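Local coordinates for chromosome replication initiation inhibitor protein (Agrobacterium tumefaciens, PDB 3FD3), which probably acts as a LysR-family DNA-binding transcription regulator, this chain being its C-terminal substrate-binding domain, at residues 101-112 / 140-149; 1-10 / 29-38. All coordinates share one frame; numbering follows the deposited sequence. Where two conformers were deposited one is given.

Contact 1: 101-112 / 140-149; sequences PGLTFNQKDRLQ and ASLAGMGWGL. With CA (calcium ion), chain B.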
loop_
_atom_site.group_PDB
_atom_site.type_symbol
_atom_site.label_atom_id
_atom_site.label_comp_id
_atom_site.label_asym_id
_atom_site.label_seq_id
_atom_site.Cartn_x
_atom_site.Cartn_y
_atom_site.Cartn_z
ATOM N N PRO A 101 12.557 18.370 -2.600
ATOM C CA PRO A 101 11.434 17.530 -3.042
ATOM C C PRO A 101 10.628 16.962 -1.879
ATOM O O PRO A 101 11.151 16.203 -1.065
ATOM C CB PRO A 101 12.121 16.384 -3.807
ATOM C CG PRO A 101 13.397 16.945 -4.231
ATOM C CD PRO A 101 13.837 17.879 -3.134
ATOM N N GLY A 102 9.349 17.311 -1.832
ATOM C CA GLY A 102 8.436 16.706 -0.889
ATOM C C GLY A 102 7.861 15.412 -1.426
ATOM O O GLY A 102 8.054 15.039 -2.613
ATOM N N LEU A 103 7.098 14.763 -0.555
ATOM C CA LEU A 103 6.234 13.654 -0.918
ATOM C C LEU A 103 4.792 14.050 -0.579
ATOM O O LEU A 103 4.520 14.526 0.534
ATOM C CB LEU A 103 6.599 12.395 -0.142
ATOM C CG LEU A 103 8.042 11.937 -0.246
ATOM C CD1 LEU A 103 8.372 10.854 0.803
ATOM C CD2 LEU A 103 8.341 11.437 -1.688
ATOM N N THR A 104 3.887 13.854 -1.531
ATOM C CA THR A 104 2.456 14.160 -1.344
ATOM C C THR A 104 1.647 12.953 -1.822
ATOM O O THR A 104 1.918 12.391 -2.873
ATOM C CB THR A 104 2.053 15.460 -2.075
ATOM O OG1 THR A 104 2.968 16.527 -1.729
ATOM C CG2 THR A 104 0.601 15.886 -1.693
ATOM N N PHE A 105 0.662 12.536 -1.041
ATOM C CA PHE A 105 -0.030 11.273 -1.299
ATOM C C PHE A 105 -0.920 11.444 -2.544
ATOM O O PHE A 105 -0.860 10.648 -3.472
ATOM C CB PHE A 105 -0.825 10.877 -0.042
ATOM C CG PHE A 105 -1.357 9.483 -0.046
ATOM C CD1 PHE A 105 -2.455 9.148 -0.818
ATOM C CD2 PHE A 105 -0.795 8.507 0.762
ATOM C CE1 PHE A 105 -2.972 7.855 -0.813
ATOM C CE2 PHE A 105 -1.315 7.212 0.771
ATOM C CZ PHE A 105 -2.373 6.891 0.007
ATOM N N ASN A 106 -1.722 12.497 -2.561
ATOM C CA ASN A 106 -2.565 12.830 -3.686
ATOM C C ASN A 106 -3.015 14.282 -3.527
ATOM O O ASN A 106 -2.527 14.975 -2.648
ATOM C CB ASN A 106 -3.748 11.857 -3.841
ATOM C CG ASN A 106 -4.678 11.867 -2.651
ATOM O OD1 ASN A 106 -4.781 12.871 -1.924
ATOM N ND2 ASN A 106 -5.416 10.764 -2.469
ATOM N N GLN A 107 -3.930 14.750 -4.354
ATOM C CA GLN A 107 -4.272 16.173 -4.339
ATOM C C GLN A 107 -5.059 16.598 -3.102
ATOM O O GLN A 107 -5.183 17.779 -2.835
ATOM C CB GLN A 107 -5.007 16.549 -5.626
ATOM C CG GLN A 107 -4.092 16.404 -6.840
ATOM C CD GLN A 107 -4.765 16.687 -8.154
ATOM O OE1 GLN A 107 -4.600 17.769 -8.725
ATOM N NE2 GLN A 107 -5.526 15.711 -8.658
ATOM N N LYS A 108 -5.571 15.646 -2.348
ATOM C CA LYS A 108 -6.283 15.928 -1.099
ATOM C C LYS A 108 -5.424 15.848 0.153
ATOM O O LYS A 108 -5.923 16.085 1.266
ATOM C CB LYS A 108 -7.473 14.978 -0.991
ATOM C CG LYS A 108 -8.497 15.313 -2.055
ATOM C CD LYS A 108 -9.784 14.573 -1.917
ATOM C CE LYS A 108 -10.743 15.006 -3.001
ATOM N NZ LYS A 108 -12.102 14.505 -2.737
ATOM N N ASP A 109 -4.145 15.517 -0.020
ATOM C CA ASP A 109 -3.236 15.339 1.102
ATOM C C ASP A 109 -2.717 16.701 1.539
ATOM O O ASP A 109 -1.859 17.296 0.852
ATOM C CB ASP A 109 -2.080 14.422 0.695
ATOM C CG ASP A 109 -1.000 14.291 1.751
ATOM O OD1 ASP A 109 -1.187 14.739 2.906
ATOM O OD2 ASP A 109 0.091 13.737 1.417
ATOM N N ARG A 110 -3.192 17.145 2.707
ATOM C CA ARG A 110 -2.825 18.450 3.259
ATOM C C ARG A 110 -1.791 18.355 4.370
ATOM O O ARG A 110 -1.435 19.368 4.979
ATOM C CB ARG A 110 -4.072 19.176 3.793
ATOM C CG ARG A 110 -5.013 19.638 2.705
ATOM C CD ARG A 110 -6.256 20.319 3.278
ATOM N NE ARG A 110 -5.965 21.625 3.876
ATOM C CZ ARG A 110 -6.325 21.988 5.104
ATOM N NH1 ARG A 110 -6.995 21.149 5.879
ATOM N NH2 ARG A 110 -6.016 23.196 5.553
ATOM N N LEU A 111 -1.292 17.151 4.646
ATOM C CA LEU A 111 -0.413 16.974 5.815
ATOM C C LEU A 111 0.930 17.715 5.744
ATOM O O LEU A 111 1.389 18.280 6.736
ATOM C CB LEU A 111 -0.180 15.482 6.115
ATOM C CG LEU A 111 -1.411 14.618 6.405
ATOM C CD1 LEU A 111 -0.951 13.265 6.990
ATOM C CD2 LEU A 111 -2.443 15.297 7.317
ATOM N N GLN A 112 1.576 17.714 4.588
ATOM C CA GLN A 112 2.848 18.412 4.470
ATOM C C GLN A 112 2.599 19.917 4.592
ATOM O O GLN A 112 3.349 20.610 5.268
ATOM C CB GLN A 112 3.518 18.136 3.129
ATOM C CG GLN A 112 4.150 16.751 3.031
ATOM C CD GLN A 112 3.149 15.612 3.023
ATOM O OE1 GLN A 112 3.342 14.610 3.707
ATOM N NE2 GLN A 112 2.105 15.735 2.205
ATOM N N ALA A 140 10.247 5.751 0.165
ATOM C CA ALA A 140 10.782 6.927 -0.525
ATOM C C ALA A 140 11.555 7.811 0.443
ATOM O O ALA A 140 12.576 8.392 0.093
ATOM C CB ALA A 140 9.646 7.711 -1.137
ATOM N N SER A 141 11.055 7.920 1.670
ATOM C CA SER A 141 11.734 8.694 2.716
ATOM C C SER A 141 13.077 8.074 3.056
ATOM O O SER A 141 14.105 8.777 3.086
ATOM C CB SER A 141 10.883 8.775 3.979
ATOM O OG SER A 141 9.612 9.341 3.705
ATOM N N LEU A 142 13.089 6.748 3.239
ATOM C CA LEU A 142 14.316 6.019 3.547
ATOM C C LEU A 142 15.342 6.098 2.397
ATOM O O LEU A 142 16.537 6.140 2.644
ATOM C CB LEU A 142 13.999 4.551 3.821
ATOM C CG LEU A 142 13.352 4.229 5.154
ATOM C CD1 LEU A 142 12.753 2.810 5.092
ATOM C CD2 LEU A 142 14.428 4.360 6.305
ATOM N N ALA A 143 14.843 6.094 1.162
ATOM C CA ALA A 143 15.675 6.087 -0.031
ATOM C C ALA A 143 16.230 7.461 -0.361
ATOM O O ALA A 143 16.960 7.607 -1.355
ATOM C CB ALA A 143 14.891 5.547 -1.213
ATOM N N GLY A 144 15.894 8.480 0.431
ATOM C CA GLY A 144 16.415 9.842 0.191
ATOM C C GLY A 144 15.738 10.601 -0.944
ATOM O O GLY A 144 16.293 11.538 -1.516
HETATM N N MSE A 145 14.541 10.143 -1.314
HETATM C CA MSE A 145 13.835 10.666 -2.474
HETATM C C MSE A 145 13.060 11.965 -2.160
HETATM O O MSE A 145 12.929 12.845 -2.987
HETATM C CB MSE A 145 12.900 9.556 -2.949
HETATM C CG MSE A 145 12.398 9.740 -4.203
HETATM SE SE MSE A 145 11.419 8.137 -4.798
HETATM C CE MSE A 145 10.346 9.176 -5.804
ATOM N N GLY A 146 12.563 12.070 -0.933
ATOM C CA GLY A 146 11.790 13.225 -0.522
ATOM C C GLY A 146 11.579 13.184 0.965
ATOM O O GLY A 146 11.993 12.232 1.636
ATOM N N TRP A 147 11.002 14.266 1.470
ATOM C CA TRP A 147 10.517 14.339 2.852
ATOM C C TRP A 147 8.991 14.293 2.867
ATOM O O TRP A 147 8.345 14.711 1.933
ATOM C CB TRP A 147 11.016 15.593 3.550
ATOM C CG TRP A 147 10.331 16.874 3.060
ATOM C CD1 TRP A 147 10.697 17.650 2.007
ATOM C CD2 TRP A 147 9.156 17.468 3.609
ATOM N NE1 TRP A 147 9.835 18.693 1.862
ATOM C CE2 TRP A 147 8.869 18.608 2.832
ATOM C CE3 TRP A 147 8.311 17.143 4.678
ATOM C CZ2 TRP A 147 7.782 19.443 3.109
ATOM C CZ3 TRP A 147 7.220 17.958 4.933
ATOM C CH2 TRP A 147 6.965 19.089 4.152
ATOM N N GLY A 148 8.427 13.771 3.950
ATOM C CA GLY A 148 6.984 13.727 4.068
ATOM C C GLY A 148 6.538 13.305 5.441
ATOM O O GLY A 148 7.358 12.944 6.286
ATOM N N LEU A 149 5.221 13.381 5.652
ATOM C CA LEU A 149 4.630 13.000 6.933
ATOM C C LEU A 149 4.318 11.510 6.926
ATOM O O LEU A 149 3.607 11.009 6.042
ATOM C CB LEU A 149 3.379 13.821 7.207
ATOM C CG LEU A 149 3.576 15.230 7.797
ATOM C CD1 LEU A 149 4.016 15.166 9.247
ATOM C CD2 LEU A 149 4.619 16.042 6.987
HETATM CA CA CA B . 1.705 10.573 4.619
HETATM O O HOH W 1 1.276 12.708 3.916
HETATM O O HOH W 2 1.601 8.193 4.962
#
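The Gln112 chain runs alongside the Trp147 indole but points the other way, with CB and CG against CH2 and CZ3. Gln112 CB lies 3.7 Å from Trp147 CH2, and the amide and indole planes are 66° apart. The Gln112 chain bends at chi2 (68°), which turns its amide back across the contact. Leu149 N then meets Gln112 OE1 at 3.0 Å, in the carbonyl plane and on a lone pair. Gln112 NE2 donates to Asp109 OD2 at 2.9 Å, from above the carboxylate plane. The amide is therefore fixed in rotation.

At the far end of the indole, Gly102 CA sits over the face of the five-membered ring, a CH-pi contact. Trp115 also meets the ring. Gly102 and Trp147 form a single backbone bridge, with Leu103 N bonded to Trp147 O at 2.8 Å and Trp147 N to Pro101 O at 3.2 Å. The buried Leu103 sends CD1 to Ala140 CB at 3.9 Å and to Ser141 OG, which bonds to Phe137 O.

One water donates to Asp109 OD2 and Gln112 OE1. Strand 148-151 begins at a calcium site of the LysR substrate-binding domain: Leu149 O (2.4 Å), this water, a second water and one atom from outside the two segments bind the ion.

Contact 2: 1-10 / 29-38; sequences RVTLNIATNA and DYLVNIAVDD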
loop_
_atom_site.group_PDB
_atom_site.type_symbol
_atom_site.label_atom_id
_atom_site.label_comp_id
_atom_site.label_asym_id
_atom_site.label_seq_id
_atom_site.Cartn_x
_atom_site.Cartn_y
_atom_site.Cartn_z
ATOM N N ARG A 1 -20.790 -17.677 3.637
ATOM C CA ARG A 1 -20.349 -16.638 4.606
ATOM C C ARG A 1 -20.953 -15.277 4.230
ATOM O O ARG A 1 -21.242 -15.024 3.064
ATOM C CB ARG A 1 -18.806 -16.560 4.628
ATOM C CG ARG A 1 -18.104 -17.845 5.108
ATOM C CD ARG A 1 -16.772 -18.075 4.362
ATOM N NE ARG A 1 -15.956 -19.175 4.896
ATOM C CZ ARG A 1 -15.360 -19.135 6.083
ATOM N NH1 ARG A 1 -14.610 -20.148 6.501
ATOM N NH2 ARG A 1 -15.506 -18.064 6.855
ATOM N N VAL A 2 -21.148 -14.411 5.218
ATOM C CA VAL A 2 -21.587 -13.034 4.974
ATOM C C VAL A 2 -20.340 -12.153 4.798
ATOM O O VAL A 2 -19.394 -12.258 5.580
ATOM C CB VAL A 2 -22.455 -12.523 6.129
ATOM C CG1 VAL A 2 -22.726 -11.030 5.998
ATOM C CG2 VAL A 2 -23.793 -13.350 6.179
ATOM N N THR A 3 -20.347 -11.292 3.789
ATOM C CA THR A 3 -19.244 -10.357 3.583
ATOM C C THR A 3 -19.592 -8.962 4.103
ATOM O O THR A 3 -20.640 -8.421 3.742
ATOM C CB THR A 3 -18.857 -10.269 2.119
ATOM O OG1 THR A 3 -18.406 -11.562 1.690
ATOM C CG2 THR A 3 -17.731 -9.223 1.910
ATOM N N LEU A 4 -18.715 -8.413 4.948
ATOM C CA LEU A 4 -18.870 -7.092 5.552
ATOM C C LEU A 4 -18.042 -6.078 4.794
ATOM O O LEU A 4 -16.816 -6.225 4.706
ATOM C CB LEU A 4 -18.391 -7.116 7.008
ATOM C CG LEU A 4 -19.046 -8.125 7.943
ATOM C CD1 LEU A 4 -18.512 -7.941 9.342
ATOM C CD2 LEU A 4 -20.578 -7.929 7.890
ATOM N N ASN A 5 -18.704 -5.060 4.254
ATOM C CA ASN A 5 -18.009 -3.926 3.602
ATOM C C ASN A 5 -17.574 -2.866 4.632
ATOM O O ASN A 5 -18.428 -2.240 5.297
ATOM C CB ASN A 5 -18.943 -3.273 2.574
ATOM C CG ASN A 5 -19.392 -4.230 1.482
ATOM O OD1 ASN A 5 -18.707 -5.192 1.150
ATOM N ND2 ASN A 5 -20.579 -3.977 0.930
ATOM N N ILE A 6 -16.268 -2.644 4.745
ATOM C CA ILE A 6 -15.674 -1.752 5.729
ATOM C C ILE A 6 -14.664 -0.854 5.010
ATOM O O ILE A 6 -13.976 -1.296 4.099
ATOM C CB ILE A 6 -14.949 -2.548 6.828
ATOM C CG1 ILE A 6 -15.876 -3.540 7.512
ATOM C CG2 ILE A 6 -14.323 -1.621 7.918
ATOM C CD1 ILE A 6 -15.033 -4.653 8.238
ATOM N N ALA A 7 -14.626 0.414 5.369
ATOM C CA ALA A 7 -13.718 1.375 4.762
ATOM C C ALA A 7 -12.640 1.759 5.773
ATOM O O ALA A 7 -12.847 1.722 6.990
ATOM C CB ALA A 7 -14.465 2.636 4.293
ATOM N N THR A 8 -11.466 2.118 5.240
ATOM C CA THR A 8 -10.362 2.629 6.065
ATOM C C THR A 8 -9.552 3.582 5.204
ATOM O O THR A 8 -9.554 3.457 3.958
ATOM C CB THR A 8 -9.433 1.509 6.594
ATOM O OG1 THR A 8 -8.376 2.107 7.366
ATOM C CG2 THR A 8 -8.814 0.678 5.463
ATOM N N ASN A 9 -8.882 4.523 5.866
ATOM C CA ASN A 9 -7.856 5.309 5.222
ATOM C C ASN A 9 -6.619 4.442 5.005
ATOM O O ASN A 9 -6.395 3.469 5.729
ATOM C CB ASN A 9 -7.518 6.589 6.033
ATOM C CG ASN A 9 -7.028 6.300 7.498
ATOM O OD1 ASN A 9 -7.449 5.358 8.143
ATOM N ND2 ASN A 9 -6.224 7.201 8.035
ATOM N N ALA A 10 -5.791 4.808 4.030
ATOM C CA ALA A 10 -4.583 4.026 3.738
ATOM C C ALA A 10 -3.643 3.942 4.926
ATOM O O ALA A 10 -2.996 2.918 5.159
ATOM C CB ALA A 10 -3.817 4.618 2.518
ATOM N N ASP A 29 -17.356 -16.073 11.363
ATOM C CA ASP A 29 -17.480 -16.621 10.024
ATOM C C ASP A 29 -17.503 -15.547 8.954
ATOM O O ASP A 29 -17.574 -15.878 7.762
ATOM C CB ASP A 29 -18.750 -17.468 9.946
ATOM C CG ASP A 29 -18.642 -18.701 10.789
ATOM O OD1 ASP A 29 -17.495 -19.186 10.912
ATOM O OD2 ASP A 29 -19.675 -19.176 11.327
ATOM N N TYR A 30 -17.406 -14.279 9.358
ATOM C CA TYR A 30 -17.517 -13.194 8.408
ATOM C C TYR A 30 -16.313 -13.092 7.491
ATOM O O TYR A 30 -15.171 -13.383 7.876
ATOM C CB TYR A 30 -17.679 -11.863 9.132
ATOM C CG TYR A 30 -19.007 -11.717 9.816
ATOM C CD1 TYR A 30 -20.146 -11.398 9.082
ATOM C CD2 TYR A 30 -19.120 -11.832 11.194
ATOM C CE1 TYR A 30 -21.382 -11.228 9.701
ATOM C CE2 TYR A 30 -20.359 -11.642 11.829
ATOM C CZ TYR A 30 -21.480 -11.338 11.065
ATOM O OH TYR A 30 -22.724 -11.159 11.648
ATOM N N LEU A 31 -16.587 -12.665 6.270
ATOM C CA LEU A 31 -15.542 -12.214 5.350
ATOM C C LEU A 31 -15.593 -10.696 5.335
ATOM O O LEU A 31 -16.651 -10.125 5.622
ATOM C CB LEU A 31 -15.814 -12.779 3.953
ATOM C CG LEU A 31 -15.831 -14.315 3.853
ATOM C CD1 LEU A 31 -16.391 -14.786 2.512
ATOM C CD2 LEU A 31 -14.443 -14.864 4.100
ATOM N N VAL A 32 -14.490 -10.040 4.969
ATOM C CA VAL A 32 -14.453 -8.600 4.869
ATOM C C VAL A 32 -14.083 -8.149 3.460
ATOM O O VAL A 32 -13.304 -8.802 2.759
ATOM C CB VAL A 32 -13.532 -7.959 5.932
ATOM C CG1 VAL A 32 -14.083 -8.298 7.343
ATOM C CG2 VAL A 32 -12.019 -8.398 5.756
ATOM N N ASN A 33 -14.714 -7.062 3.046
ATOM C CA ASN A 33 -14.364 -6.372 1.818
ATOM C C ASN A 33 -13.878 -5.003 2.238
ATOM O O ASN A 33 -14.670 -4.152 2.692
ATOM C CB ASN A 33 -15.575 -6.304 0.899
ATOM C CG ASN A 33 -15.309 -5.527 -0.375
ATOM O OD1 ASN A 33 -14.238 -5.026 -0.602
ATOM N ND2 ASN A 33 -16.307 -5.443 -1.211
ATOM N N ILE A 34 -12.567 -4.818 2.156
ATOM C CA ILE A 34 -11.906 -3.618 2.670
ATOM C C ILE A 34 -11.737 -2.605 1.576
ATOM O O ILE A 34 -11.054 -2.855 0.571
ATOM C CB ILE A 34 -10.562 -3.958 3.331
ATOM C CG1 ILE A 34 -10.807 -4.885 4.508
ATOM C CG2 ILE A 34 -9.866 -2.657 3.812
ATOM C CD1 ILE A 34 -9.555 -5.528 5.016
ATOM N N ALA A 35 -12.431 -1.471 1.711
ATOM C CA ALA A 35 -12.327 -0.387 0.742
ATOM C C ALA A 35 -11.390 0.661 1.316
ATOM O O ALA A 35 -11.529 1.090 2.484
ATOM C CB ALA A 35 -13.729 0.233 0.452
ATOM N N VAL A 36 -10.415 1.085 0.525
ATOM C CA VAL A 36 -9.427 2.020 1.025
ATOM C C VAL A 36 -9.791 3.388 0.449
ATOM O O VAL A 36 -9.869 3.560 -0.772
ATOM C CB VAL A 36 -7.991 1.593 0.611
ATOM C CG1 VAL A 36 -6.925 2.570 1.185
ATOM C CG2 VAL A 36 -7.722 0.135 0.985
ATOM N N ASP A 37 -10.037 4.358 1.311
ATOM C CA ASP A 37 -10.537 5.636 0.882
ATOM C C ASP A 37 -9.454 6.645 1.149
ATOM O O ASP A 37 -9.121 6.890 2.307
ATOM C CB ASP A 37 -11.750 6.039 1.701
ATOM C CG ASP A 37 -12.224 7.440 1.376
ATOM O OD1 ASP A 37 -12.076 7.867 0.200
ATOM O OD2 ASP A 37 -12.706 8.101 2.307
ATOM N N ASP A 38 -8.871 7.234 0.126
ATOM C CA ASP A 38 -8.074 8.440 0.381
ATOM C C ASP A 38 -8.454 9.552 -0.579
ATOM O O ASP A 38 -7.659 10.446 -0.852
ATOM C CB ASP A 38 -6.577 8.137 0.377
ATOM C CG ASP A 38 -6.221 7.008 1.330
ATOM O OD1 ASP A 38 -6.330 7.197 2.563
ATOM O OD2 ASP A 38 -5.863 5.933 0.831
HETATM O O HOH W 3 -20.413 -15.520 7.626
#
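Leu4 lays CD1 over one face of the Tyr30 ring, offset toward its rim, 4.1 Å from the ring centroid. Val2 lies beside the same ring, with CG1 at its edge. Further along this side, Ile6 CD1 touches Val32 CG1 at 3.9 Å. Thr8 has OG1 anti to the backbone N (chi1 179°), which puts CG2 between N and the carbonyl carbon. There CG2 meets Ile34 CG2 at 3.9 Å, while OG1 donates to Asn9 O.

The other face of the sheet carries Thr3, Asn5 and Ala7 beside Leu31, Asn33 and Ala35. Thr3 CG2 packs on Asn33 CB at 3.8 Å. The amides of Asn5 and Asn33 stand almost perpendicular, 88° apart.

Between the two faces runs a parallel ladder pairing Thr3 with Leu31 through to Thr8 with Val36. It opens with Leu31 N to Val2 O at 2.9 Å and closes with Asp37 N to Thr8 O at 2.8 Å. The strand axes make an angle of 27°.

Outward from the pair, Phe17, Leu18 and Phe24 of helix 17-26 cover the apolar Leu4, Ile6 and Ile34 side. Trp45 of helix 42-47 meets Ala7 and Ala35 on the other. With helix 17-26 between them in sequence, the strands form a beta-alpha-beta unit of this domain, whose fold is related to periplasmic binding proteins. Backbone bonds set the pairing, and Val32 N, bonded to His129 ND1 of the second subunit, ties the edge strand into the dimer.

Overall arrangement
Contacts 1 and 2 lie on opposite sides of the chain's centre, with their own centres about 27 Å apart. Both reach the same mixed sheet, at its two outermost strands within this chain, 148-151 and 31-36. Contact 1 is buried and joins strand ends, turns and helix ends. Beside a short backbone bridge and the buried Leu103, it has the Gln112 amide and a calcium ion. Contact 2 is only partly buried and relies on a regular parallel ladder between neighbouring strands. The two meet where the packing of Phe105 on Ala10 is joined by a probable hydrogen bond from Asn106 ND2 to Asp38 O. Across the dimer, Met145 of each subunit packs on Val32 of the other.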